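Local structure of GP23.1 (Bacillus phage spp1, 2XF7) at residues Glu22-Ala27 and Glu36-Ile41. The protein is of uncertain function but is a putative chaperone of the phage, built as a small helical subunit that assembles into a hexamer. Residues are numbered along the deposited sequence; the frame is centred on the assembly and turned at random. Where two conformers were deposited one is given.
Sequences ELLRVA and EEADKI
Leu24 meets Ala38 and Ile41 without a ring or any other flat side-chain group between them; the planar element here is the Ala38 peptide carbonyl, whose O lies 4.0 Å from Leu24 CD1, with the methyl tilted out of the peptide plane. Leu24, on helix 21-30, spans two residues set one turn apart on helix 35-42. Its base rests against the alanine methyl, Leu24 CB to Ala38 CB 4.1 Å, and its outer branch reaches farther along the helix to touch Ile41 CG2 with CD1 at 3.9 Å. The leucine CG stands anti to the carbonyl carbon (chi1 -57°) and CD1 continues extended from CA (chi2 -179°), which carries this methyl past the Ala38 carbonyl to Ile41. Ile41 presents its short branch, the methyl CG2, which is anti to its own backbone N, and the two branched side chains meet at a slant. Small Ala38 lets the backbones approach to 6.0 Å between Leu24 CA and Ala38 CA. Leu33, in the connection between the helices, packs on both Leu24 and Ile41, while Tyr7 and Trp14 of helix 7-15 lie against Ile41. The contact thus joins two consecutive helices within the hydrophobic core of the subunit. All three touching residues are buried, which implies that the two segments are held together by apolar contact over a small area (138 Å² buried, both sides summed), with no directed polar bond between them.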
loop_
_atom_site.group_PDB
_atom_site.type_symbol
_atom_site.label_atom_id
_atom_site.label_comp_id
_atom_site.label_asym_id
_atom_site.label_seq_id
_atom_site.Cartn_x
_atom_site.Cartn_y
_atom_site.Cartn_z
ATOM N N GLU B 22 20.242 8.528 -12.443
ATOM C CA GLU B 22 21.292 7.853 -11.610
ATOM C C GLU B 22 20.688 6.635 -10.853
ATOM O O GLU B 22 21.209 5.525 -10.891
ATOM C CB GLU B 22 21.909 8.885 -10.623
ATOM C CG GLU B 22 22.514 10.103 -11.327
ATOM C CD GLU B 22 23.607 10.922 -10.647
ATOM O OE1 GLU B 22 23.353 12.121 -10.379
ATOM O OE2 GLU B 22 24.741 10.405 -10.476
ATOM N N LEU B 23 19.545 6.842 -10.232
ATOM C CA LEU B 23 18.897 5.787 -9.510
ATOM C C LEU B 23 18.279 4.731 -10.442
ATOM O O LEU B 23 18.322 3.581 -10.206
ATOM C CB LEU B 23 17.877 6.426 -8.594
ATOM C CG LEU B 23 17.110 5.618 -7.592
ATOM C CD1 LEU B 23 16.259 4.862 -8.305
ATOM C CD2 LEU B 23 17.984 4.751 -6.817
ATOM N N LEU B 24 17.678 5.192 -11.547
ATOM C CA LEU B 24 17.114 4.236 -12.507
ATOM C C LEU B 24 18.244 3.326 -13.053
ATOM O O LEU B 24 18.033 2.120 -13.196
ATOM C CB LEU B 24 16.348 4.912 -13.682
ATOM C CG LEU B 24 15.204 5.831 -13.206
ATOM C CD1 LEU B 24 14.511 6.418 -14.414
ATOM C CD2 LEU B 24 14.212 5.066 -12.226
ATOM N N ARG B 25 19.445 3.899 -13.299
ATOM C CA ARG B 25 20.605 3.153 -13.810
ATOM C C ARG B 25 20.959 2.015 -12.796
ATOM O O ARG B 25 21.179 0.872 -13.180
ATOM C CB ARG B 25 21.804 4.108 -13.953
ATOM C CG ARG B 25 23.011 3.431 -14.535
ATOM C CD ARG B 25 24.120 4.418 -14.962
ATOM N NE ARG B 25 24.609 5.305 -13.888
ATOM C CZ ARG B 25 25.657 6.139 -13.992
ATOM N NH1 ARG B 25 26.378 6.185 -15.113
ATOM N NH2 ARG B 25 25.998 6.920 -12.970
ATOM N N VAL B 26 20.957 2.355 -11.487
ATOM C CA VAL B 26 21.301 1.380 -10.454
ATOM C C VAL B 26 20.210 0.262 -10.476
ATOM O O VAL B 26 20.542 -0.919 -10.414
ATOM C CB VAL B 26 21.364 2.093 -9.070
ATOM C CG1 VAL B 26 21.415 1.062 -7.920
ATOM C CG2 VAL B 26 22.563 3.061 -8.978
ATOM N N ALA B 27 18.940 0.643 -10.568
ATOM C CA ALA B 27 17.824 -0.317 -10.558
ATOM C C ALA B 27 17.904 -1.259 -11.780
ATOM O O ALA B 27 17.716 -2.471 -11.645
ATOM C CB ALA B 27 16.486 0.410 -10.545
ATOM N N GLU B 36 13.987 -0.920 -20.784
ATOM C CA GLU B 36 12.766 -0.411 -21.430
ATOM C C GLU B 36 11.872 0.282 -20.376
ATOM O O GLU B 36 11.331 1.374 -20.645
ATOM C CB GLU B 36 11.980 -1.559 -22.058
ATOM C CG GLU B 36 10.659 -0.967 -22.580
ATOM C CD GLU B 36 10.000 -1.876 -23.568
ATOM O OE1 GLU B 36 10.674 -2.152 -24.595
ATOM O OE2 GLU B 36 8.845 -2.320 -23.304
ATOM N N GLU B 37 11.751 -0.334 -19.187
ATOM C CA GLU B 37 10.952 0.298 -18.129
ATOM C C GLU B 37 11.588 1.642 -17.698
ATOM O O GLU B 37 10.859 2.626 -17.496
ATOM C CB GLU B 37 10.840 -0.631 -16.911
ATOM C CG GLU B 37 9.833 -1.742 -17.205
ATOM C CD GLU B 37 9.827 -2.806 -16.117
ATOM O OE1 GLU B 37 10.908 -3.053 -15.532
ATOM O OE2 GLU B 37 8.740 -3.330 -15.779
ATOM N N ALA B 38 12.922 1.679 -17.526
ATOM C CA ALA B 38 13.545 2.946 -17.141
ATOM C C ALA B 38 13.294 4.007 -18.254
ATOM O O ALA B 38 12.986 5.161 -17.937
ATOM C CB ALA B 38 15.048 2.770 -16.981
ATOM N N ASP B 39 13.393 3.624 -19.526
ATOM C CA ASP B 39 13.140 4.560 -20.642
ATOM C C ASP B 39 11.660 5.050 -20.600
ATOM O O ASP B 39 11.405 6.265 -20.823
ATOM C CB ASP B 39 13.368 3.823 -21.967
ATOM C CG ASP B 39 14.830 3.486 -22.249
ATOM O OD1 ASP B 39 15.725 4.075 -21.579
ATOM O OD2 ASP B 39 15.077 2.667 -23.163
ATOM N N LYS B 40 10.707 4.145 -20.215
ATOM C CA LYS B 40 9.285 4.571 -20.077
ATOM C C LYS B 40 9.160 5.575 -18.965
ATOM O O LYS B 40 8.468 6.601 -19.091
ATOM C CB LYS B 40 8.314 3.391 -19.876
ATOM C CG LYS B 40 8.238 2.460 -21.090
ATOM C CD LYS B 40 7.179 1.396 -20.988
ATOM C CE LYS B 40 7.049 0.748 -22.372
ATOM N NZ LYS B 40 6.144 1.497 -23.328
ATOM N N ILE B 41 9.774 5.273 -17.816
ATOM C CA ILE B 41 9.692 6.224 -16.704
ATOM C C ILE B 41 10.280 7.596 -17.093
ATOM O O ILE B 41 9.653 8.609 -16.786
ATOM C CB ILE B 41 10.445 5.634 -15.498
ATOM C CG1 ILE B 41 9.616 4.454 -14.947
ATOM C CG2 ILE B 41 10.673 6.733 -14.436
ATOM C CD1 ILE B 41 10.391 3.565 -13.913
#